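Local structure of ankyrin repeat domain-containing protein EMB506, chloroplastic (Arabidopsis thaliana, 6JD6) at residues Val160-His172 against Gln192-Val204. The protein takes part in the first differentiation of proplastids during embryo development and is required for correct cotyledon, true leaf and cauline leaf margins. Residues are numbered along the deposited sequence; the frame is centred on the assembly and turned at random.
With SO4 (sulfate ion), chain I.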
ATOM      1  N   VAL A 160      -3.068  -4.753 -11.685  1.00 41.28           N
ATOM      2  CA  VAL A 160      -3.192  -3.310 -11.860  1.00 39.29           C
ATOM      3  C   VAL A 160      -1.839  -2.714 -12.254  1.00 38.20           C
ATOM      4  O   VAL A 160      -1.758  -1.859 -13.139  1.00 36.45           O
ATOM      5  CB  VAL A 160      -3.713  -2.639 -10.570  1.00 37.79           C
ATOM      6  CG1 VAL A 160      -3.629  -1.126 -10.673  1.00 37.25           C
ATOM      7  CG2 VAL A 160      -5.146  -3.081 -10.289  1.00 37.27           C
ATOM      8  N   ILE A 161      -0.782  -3.186 -11.598  1.00 35.02           N
ATOM      9  CA  ILE A 161       0.581  -2.765 -11.911  1.00 37.38           C
ATOM     10  C   ILE A 161       0.909  -2.951 -13.391  1.00 40.88           C
ATOM     11  O   ILE A 161       1.319  -2.006 -14.065  1.00 43.79           O
ATOM     12  CB  ILE A 161       1.607  -3.534 -11.058  1.00 37.96           C
ATOM     13  CG1 ILE A 161       1.478  -3.121  -9.591  1.00 36.55           C
ATOM     14  CG2 ILE A 161       3.025  -3.293 -11.576  1.00 37.90           C
ATOM     15  CD1 ILE A 161       2.059  -4.128  -8.612  1.00 37.33           C
ATOM     16  N   SER A 162       0.707  -4.162 -13.900  1.00 40.92           N
ATOM     17  CA  SER A 162       1.031  -4.456 -15.290  1.00 44.99           C
ATOM     18  C   SER A 162       0.150  -3.668 -16.261  1.00 45.42           C
ATOM     19  O   SER A 162       0.598  -3.293 -17.344  1.00 44.16           O
ATOM     20  CB  SER A 162       0.926  -5.958 -15.568  1.00 50.49           C
ATOM     21  OG  SER A 162      -0.408  -6.407 -15.443  1.00 55.82           O
ATOM     22  N   HIS A 163      -1.097  -3.417 -15.870  1.00 44.41           N
ATOM     23  CA  HIS A 163      -2.000  -2.609 -16.683  1.00 43.97           C
ATOM     24  C   HIS A 163      -1.475  -1.184 -16.829  1.00 41.90           C
ATOM     25  O   HIS A 163      -1.423  -0.646 -17.932  1.00 44.11           O
ATOM     26  CB  HIS A 163      -3.407  -2.576 -16.075  1.00 45.19           C
ATOM     27  CG  HIS A 163      -4.354  -1.672 -16.803  1.00 45.65           C
ATOM     28  ND1 HIS A 163      -5.053  -2.070 -17.921  1.00 47.89           N
ATOM     29  CD2 HIS A 163      -4.703  -0.382 -16.583  1.00 45.91           C
ATOM     30  CE1 HIS A 163      -5.797  -1.070 -18.356  1.00 47.46           C
ATOM     31  NE2 HIS A 163      -5.603  -0.032 -17.561  1.00 47.32           N
ATOM     32  N   LEU A 164      -1.095  -0.582 -15.706  1.00 39.54           N
ATOM     33  CA  LEU A 164      -0.549   0.774 -15.686  1.00 40.61           C
ATOM     34  C   LEU A 164       0.704   0.899 -16.547  1.00 42.09           C
ATOM     35  O   LEU A 164       0.855   1.864 -17.295  1.00 43.13           O
ATOM     36  CB  LEU A 164      -0.232   1.202 -14.251  1.00 38.34           C
ATOM     37  CG  LEU A 164      -1.426   1.543 -13.356  1.00 38.28           C
ATOM     38  CD1 LEU A 164      -0.976   1.748 -11.915  1.00 34.43           C
ATOM     39  CD2 LEU A 164      -2.131   2.781 -13.879  1.00 36.30           C
ATOM     40  N   LEU A 165       1.600  -0.078 -16.437  1.00 41.90           N
ATOM     41  CA  LEU A 165       2.831  -0.082 -17.224  1.00 41.89           C
ATOM     42  C   LEU A 165       2.540  -0.179 -18.714  1.00 45.83           C
ATOM     43  O   LEU A 165       3.181   0.493 -19.521  1.00 49.01           O
ATOM     44  CB  LEU A 165       3.755  -1.221 -16.786  1.00 40.19           C
ATOM     45  CG  LEU A 165       4.388  -1.046 -15.403  1.00 41.64           C
ATOM     46  CD1 LEU A 165       5.136  -2.298 -14.972  1.00 41.32           C
ATOM     47  CD2 LEU A 165       5.318   0.154 -15.398  1.00 41.49           C
ATOM     48  N   ARG A 166       1.571  -1.013 -19.081  1.00 46.95           N
ATOM     49  CA  ARG A 166       1.193  -1.144 -20.484  1.00 51.24           C
ATOM     50  C   ARG A 166       0.579   0.153 -20.997  1.00 50.83           C
ATOM     51  O   ARG A 166       0.716   0.487 -22.171  1.00 50.95           O
ATOM     52  CB  ARG A 166       0.232  -2.317 -20.699  1.00 53.87           C
ATOM     53  CG  ARG A 166       0.903  -3.683 -20.653  1.00 55.59           C
ATOM     54  CD  ARG A 166      -0.039  -4.788 -21.119  1.00 56.94           C
ATOM     55  NE  ARG A 166      -1.244  -4.865 -20.297  0.69 55.85           N
ATOM     56  CZ  ARG A 166      -1.331  -5.551 -19.162  0.65 53.82           C
ATOM     57  NH1 ARG A 166      -0.282  -6.221 -18.708  0.73 54.38           N
ATOM     58  NH2 ARG A 166      -2.466  -5.567 -18.477  0.81 51.46           N
ATOM     59  N   LYS A 167      -0.083   0.888 -20.107  1.00 50.27           N
ATOM     60  CA  LYS A 167      -0.678   2.172 -20.469  1.00 53.98           C
ATOM     61  C   LYS A 167       0.316   3.340 -20.473  1.00 54.35           C
ATOM     62  O   LYS A 167      -0.051   4.470 -20.796  1.00 56.29           O
ATOM     63  CB  LYS A 167      -1.877   2.495 -19.575  1.00 54.53           C
ATOM     64  CG  LYS A 167      -3.201   2.124 -20.210  1.00 62.21           C
ATOM     65  CD  LYS A 167      -4.355   2.900 -19.605  1.00 67.02           C
ATOM     66  CE  LYS A 167      -5.539   2.909 -20.559  1.00 71.89           C
ATOM     67  NZ  LYS A 167      -5.821   1.541 -21.083  1.00 74.74           N
ATOM     68  N   GLY A 168       1.566   3.068 -20.113  1.00 50.27           N
ATOM     69  CA  GLY A 168       2.609   4.074 -20.205  1.00 47.72           C
ATOM     70  C   GLY A 168       2.937   4.801 -18.913  1.00 46.45           C
ATOM     71  O   GLY A 168       3.582   5.849 -18.939  1.00 48.75           O
ATOM     72  N   ALA A 169       2.497   4.258 -17.780  1.00 40.53           N
ATOM     73  CA  ALA A 169       2.885   4.813 -16.489  1.00 39.49           C
ATOM     74  C   ALA A 169       4.406   4.799 -16.382  1.00 41.96           C
ATOM     75  O   ALA A 169       5.053   3.821 -16.757  1.00 41.93           O
ATOM     76  CB  ALA A 169       2.261   4.022 -15.351  1.00 35.98           C
ATOM     77  N   ASN A 170       4.971   5.898 -15.896  1.00 42.12           N
ATOM     78  CA  ASN A 170       6.419   6.040 -15.799  1.00 41.66           C
ATOM     79  C   ASN A 170       6.951   5.199 -14.639  1.00 40.74           C
ATOM     80  O   ASN A 170       6.617   5.452 -13.481  1.00 40.62           O
ATOM     81  CB  ASN A 170       6.783   7.517 -15.620  1.00 40.94           C
ATOM     82  CG  ASN A 170       8.272   7.783 -15.749  1.00 44.23           C
ATOM     83  OD1 ASN A 170       9.107   6.940 -15.419  1.00 43.80           O
ATOM     84  ND2 ASN A 170       8.612   8.973 -16.230  1.00 47.99           N
ATOM     85  N   PRO A 171       7.777   4.186 -14.951  1.00 38.44           N
ATOM     86  CA  PRO A 171       8.305   3.269 -13.937  1.00 36.49           C
ATOM     87  C   PRO A 171       9.593   3.774 -13.293  1.00 37.88           C
ATOM     88  O   PRO A 171      10.155   3.085 -12.441  1.00 37.78           O
ATOM     89  CB  PRO A 171       8.604   2.010 -14.750  1.00 36.90           C
ATOM     90  CG  PRO A 171       9.026   2.547 -16.087  1.00 37.90           C
ATOM     91  CD  PRO A 171       8.194   3.799 -16.314  1.00 39.10           C
ATOM     92  N   HIS A 172      10.051   4.958 -13.688  1.00 39.96           N
ATOM     93  CA  HIS A 172      11.345   5.460 -13.238  1.00 39.72           C
ATOM     94  C   HIS A 172      11.244   6.496 -12.119  1.00 40.48           C
ATOM     95  O   HIS A 172      12.236   6.800 -11.457  1.00 42.12           O
ATOM     96  CB  HIS A 172      12.112   6.068 -14.414  1.00 41.83           C
ATOM     97  CG  HIS A 172      12.183   5.181 -15.616  1.00 44.00           C
ATOM     98  ND1 HIS A 172      12.953   4.039 -15.654  1.00 42.98           N
ATOM     99  CD2 HIS A 172      11.585   5.273 -16.829  1.00 44.80           C
ATOM    100  CE1 HIS A 172      12.826   3.464 -16.838  1.00 45.27           C
ATOM    101  NE2 HIS A 172      12.000   4.192 -17.568  1.00 45.71           N
ATOM    102  N   GLN A 192       7.388 -11.154  -9.478  0.85 37.68           N
ATOM    103  CA  GLN A 192       6.921 -11.023 -10.856  0.85 40.46           C
ATOM    104  C   GLN A 192       6.914  -9.566 -11.304  0.85 37.43           C
ATOM    105  O   GLN A 192       7.191  -9.265 -12.461  0.85 37.90           O
ATOM    106  CB  GLN A 192       5.534 -11.652 -11.035  0.85 43.48           C
ATOM    107  CG  GLN A 192       5.514 -13.156 -10.812  0.85 47.50           C
ATOM    108  CD  GLN A 192       6.512 -13.893 -11.690  0.85 53.78           C
ATOM    109  OE1 GLN A 192       7.424 -14.555 -11.192  0.85 55.11           O
ATOM    110  NE2 GLN A 192       6.339 -13.786 -13.006  0.85 55.25           N
ATOM    111  N   THR A 193       6.601  -8.668 -10.377  1.00 36.72           N
ATOM    112  CA  THR A 193       6.651  -7.235 -10.649  1.00 37.81           C
ATOM    113  C   THR A 193       8.091  -6.774 -10.871  1.00 37.42           C
ATOM    114  O   THR A 193       8.365  -5.960 -11.755  1.00 38.73           O
ATOM    115  CB  THR A 193       5.995  -6.432  -9.508  1.00 39.11           C
ATOM    116  OG1 THR A 193       4.611  -6.792  -9.422  1.00 41.94           O
ATOM    117  CG2 THR A 193       6.107  -4.932  -9.756  1.00 37.04           C
ATOM    118  N   VAL A 194       9.011  -7.310 -10.072  1.00 35.76           N
ATOM    119  CA  VAL A 194      10.434  -7.030 -10.245  1.00 34.36           C
ATOM    120  C   VAL A 194      10.911  -7.438 -11.642  1.00 36.69           C
ATOM    121  O   VAL A 194      11.563  -6.655 -12.334  1.00 36.62           O
ATOM    122  CB  VAL A 194      11.287  -7.743  -9.170  1.00 33.83           C
ATOM    123  CG1 VAL A 194      12.771  -7.649  -9.505  1.00 33.24           C
ATOM    124  CG2 VAL A 194      11.006  -7.158  -7.789  1.00 29.48           C
ATOM    125  N   LYS A 195      10.571  -8.657 -12.055  1.00 37.75           N
ATOM    126  CA  LYS A 195      10.915  -9.144 -13.389  1.00 41.57           C
ATOM    127  C   LYS A 195      10.297  -8.279 -14.482  1.00 42.18           C
ATOM    128  O   LYS A 195      10.919  -8.024 -15.511  1.00 44.99           O
ATOM    129  CB  LYS A 195      10.449 -10.592 -13.576  1.00 43.75           C
ATOM    130  CG  LYS A 195      11.189 -11.617 -12.734  1.00 44.76           C
ATOM    131  CD  LYS A 195      10.618 -13.010 -12.972  1.00 50.62           C
ATOM    132  CE  LYS A 195      11.376 -14.065 -12.188  1.00 55.23           C
ATOM    133  NZ  LYS A 195      10.825 -15.429 -12.404  1.00 60.39           N
ATOM    134  N   LEU A 196       9.062  -7.842 -14.261  1.00 39.75           N
ATOM    135  CA  LEU A 196       8.377  -6.995 -15.227  1.00 40.12           C
ATOM    136  C   LEU A 196       9.051  -5.627 -15.356  1.00 40.71           C
ATOM    137  O   LEU A 196       9.161  -5.088 -16.457  1.00 42.88           O
ATOM    138  CB  LEU A 196       6.904  -6.833 -14.848  1.00 36.73           C
ATOM    139  CG  LEU A 196       6.035  -6.040 -15.824  1.00 37.77           C
ATOM    140  CD1 LEU A 196       6.154  -6.601 -17.236  1.00 39.96           C
ATOM    141  CD2 LEU A 196       4.589  -6.056 -15.366  1.00 37.60           C
ATOM    142  N   LEU A 197       9.495  -5.068 -14.230  1.00 37.04           N
ATOM    143  CA  LEU A 197      10.169  -3.770 -14.238  1.00 37.70           C
ATOM    144  C   LEU A 197      11.501  -3.822 -14.991  1.00 40.96           C
ATOM    145  O   LEU A 197      11.905  -2.836 -15.611  1.00 43.97           O
ATOM    146  CB  LEU A 197      10.368  -3.236 -12.814  1.00 33.11           C
ATOM    147  CG  LEU A 197       9.106  -2.754 -12.084  1.00 33.75           C
ATOM    148  CD1 LEU A 197       9.397  -2.436 -10.619  1.00 28.66           C
ATOM    149  CD2 LEU A 197       8.490  -1.542 -12.776  1.00 34.36           C
ATOM    150  N   PHE A 198      12.178  -4.967 -14.940  1.00 39.02           N
ATOM    151  CA  PHE A 198      13.406  -5.159 -15.709  1.00 41.10           C
ATOM    152  C   PHE A 198      13.133  -4.968 -17.194  1.00 44.34           C
ATOM    153  O   PHE A 198      13.967  -4.440 -17.926  1.00 45.26           O
ATOM    154  CB  PHE A 198      13.987  -6.557 -15.487  1.00 43.05           C
ATOM    155  CG  PHE A 198      14.546  -6.776 -14.114  1.00 44.08           C
ATOM    156  CD1 PHE A 198      14.861  -5.703 -13.295  1.00 42.01           C
ATOM    157  CD2 PHE A 198      14.766  -8.062 -13.641  1.00 45.06           C
ATOM    158  CE1 PHE A 198      15.382  -5.909 -12.033  1.00 43.48           C
ATOM    159  CE2 PHE A 198      15.286  -8.273 -12.377  1.00 44.37           C
ATOM    160  CZ  PHE A 198      15.594  -7.196 -11.573  1.00 42.64           C
ATOM    161  N   LYS A 199      11.958  -5.404 -17.634  1.00 45.33           N
ATOM    162  CA  LYS A 199      11.596  -5.321 -19.046  1.00 51.24           C
ATOM    163  C   LYS A 199      11.352  -3.881 -19.490  1.00 50.61           C
ATOM    164  O   LYS A 199      11.400  -3.574 -20.678  1.00 53.65           O
ATOM    165  CB  LYS A 199      10.380  -6.204 -19.344  1.00 55.79           C
ATOM    166  CG  LYS A 199      10.664  -7.684 -19.139  1.00 61.91           C
ATOM    167  CD  LYS A 199       9.517  -8.559 -19.601  1.00 68.85           C
ATOM    168  CE  LYS A 199       9.915 -10.030 -19.568  1.00 74.67           C
ATOM    169  NZ  LYS A 199       8.942 -10.898 -20.294  1.00 78.78           N
ATOM    170  N   TYR A 200      11.105  -3.001 -18.527  1.00 47.53           N
ATOM    171  CA  TYR A 200      10.962  -1.579 -18.812  1.00 47.36           C
ATOM    172  C   TYR A 200      12.275  -0.844 -18.567  1.00 49.82           C
ATOM    173  O   TYR A 200      12.322   0.386 -18.560  1.00 51.29           O
ATOM    174  CB  TYR A 200       9.818  -0.977 -17.992  1.00 44.64           C
ATOM    175  CG  TYR A 200       8.464  -1.403 -18.510  1.00 44.38           C
ATOM    176  CD1 TYR A 200       7.808  -0.658 -19.481  1.00 45.50           C
ATOM    177  CD2 TYR A 200       7.858  -2.566 -18.054  1.00 43.52           C
ATOM    178  CE1 TYR A 200       6.575  -1.048 -19.971  1.00 47.20           C
ATOM    179  CE2 TYR A 200       6.626  -2.965 -18.540  1.00 45.33           C
ATOM    180  CZ  TYR A 200       5.991  -2.202 -19.498  1.00 46.77           C
ATOM    181  OH  TYR A 200       4.765  -2.592 -19.985  1.00 49.46           O
ATOM    182  N   ASN A 201      13.336  -1.620 -18.375  1.00 50.31           N
ATOM    183  CA  ASN A 201      14.688  -1.092 -18.223  1.00 52.06           C
ATOM    184  C   ASN A 201      14.835  -0.054 -17.117  1.00 46.76           C
ATOM    185  O   ASN A 201      15.488   0.970 -17.302  1.00 48.87           O
ATOM    186  CB  ASN A 201      15.204  -0.537 -19.553  1.00 59.11           C
ATOM    187  CG  ASN A 201      15.320  -1.606 -20.620  1.00 68.54           C
ATOM    188  OD1 ASN A 201      16.187  -2.478 -20.548  1.00 73.29           O
ATOM    189  ND2 ASN A 201      14.448  -1.546 -21.621  1.00 71.69           N
ATOM    190  N   VAL A 202      14.226  -0.322 -15.968  1.00 40.71           N
ATOM    191  CA  VAL A 202      14.387   0.552 -14.817  1.00 38.72           C
ATOM    192  C   VAL A 202      15.826   0.505 -14.316  1.00 41.63           C
ATOM    193  O   VAL A 202      16.558  -0.457 -14.561  1.00 41.81           O
ATOM    194  CB  VAL A 202      13.432   0.172 -13.663  1.00 38.27           C
ATOM    195  CG1 VAL A 202      11.979   0.193 -14.143  1.00 35.81           C
ATOM    196  CG2 VAL A 202      13.797  -1.194 -13.088  1.00 36.57           C
ATOM    197  N   ASP A 203      16.231   1.563 -13.626  1.00 42.21           N
ATOM    198  CA  ASP A 203      17.542   1.625 -13.003  1.00 41.13           C
ATOM    199  C   ASP A 203      17.502   0.793 -11.721  1.00 39.25           C
ATOM    200  O   ASP A 203      16.851   1.176 -10.745  1.00 35.55           O
ATOM    201  CB  ASP A 203      17.883   3.088 -12.708  1.00 41.23           C
ATOM    202  CG  ASP A 203      19.180   3.256 -11.943  1.00 43.43           C
ATOM    203  OD1 ASP A 203      19.972   2.293 -11.859  1.00 42.23           O
ATOM    204  OD2 ASP A 203      19.409   4.370 -11.429  1.00 46.36           O
ATOM    205  N   VAL A 204      18.185  -0.349 -11.720  1.00 38.15           N
ATOM    206  CA  VAL A 204      18.104  -1.262 -10.579  1.00 35.55           C
ATOM    207  C   VAL A 204      19.008  -0.822  -9.435  1.00 37.12           C
ATOM    208  O   VAL A 204      18.965  -1.386  -8.338  1.00 37.75           O
ATOM    209  CB  VAL A 204      18.426  -2.722 -10.971  1.00 38.01           C
ATOM    210  CG1 VAL A 204      17.551  -3.157 -12.146  1.00 41.46           C
ATOM    211  CG2 VAL A 204      19.899  -2.877 -11.310  1.00 38.34           C
TER
HETATM  212  S   SO4 I 307      -5.169  -4.125 -20.732  1.00131.15           S
HETATM  213  O1  SO4 I 307      -5.119  -5.264 -21.646  1.00133.46           O
HETATM  214  O2  SO4 I 307      -3.931  -3.358 -20.841  1.00130.41           O
HETATM  215  O3  SO4 I 307      -6.303  -3.275 -21.085  1.00131.80           O
HETATM  216  O4  SO4 I 307      -5.326  -4.605 -19.362  1.00128.76           O
HETATM  217  O   HOH W   1      14.776   4.058 -13.737  1.00 45.93           O
HETATM  218  O   HOH W   2      11.001   2.415 -19.883  1.00 64.13           O
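The Tyr200 ring meets Leu165 at a slant, with Leu165 CB 3.6 Å from Tyr200 CZ. The His172 ring has Pro171 CG over one face, near its rim. At its edge lie Asn201 O and Val202 CA. The Arg166 guanidinium has Ser162 O 3.3 Å above one face, toward the rim. On the side of helix 160-166 away from 192-204, a sulfate, probably a crystallisation additive, is held at the edges of two flat groups. His163 ND1 donates to its O4, while Arg166 donates to O2 through NE and to O4 through NH2. This is ankyrin-repeat stacking: the second helices of ANK 2 and ANK 3 run side by side, 160-166 and 192-199, with axes 11.0 Å apart and only 9° from parallel. The contact is mainly apolar. Leu165 CD1 and Leu196 CD2 meet tip to tip at 3.8 Å. The Leu196 side chain reaches across because CG stands anti to the backbone N (chi1 -176°). The same CD2 also packs on Ser162 CB. Leu197 CD2 touches both Leu165 CD1 and Pro171 CB. Leu197 is buried, with Ile182 and Ala185 of helix 181-187 also against it. Pro171 CG packs against Tyr200 CB, the two side chains set nearly perpendicular. An alanine in place of Tyr200 would probably open a gap beside Leu165 CB and CD1, and Arg166 CG would lose the hydroxyl it rests near. At the buried end, Ile161 CD1 comes 3.8 Å from Thr193 OG1, whose hydrogen bond goes to Glu158. Past the helix ends the loops meet through water as well. One water joins His172 NE2 to Tyr200 O. A second lies 2.6 Å from His172 ND1 and accepts from Asp203 N at 2.9 Å.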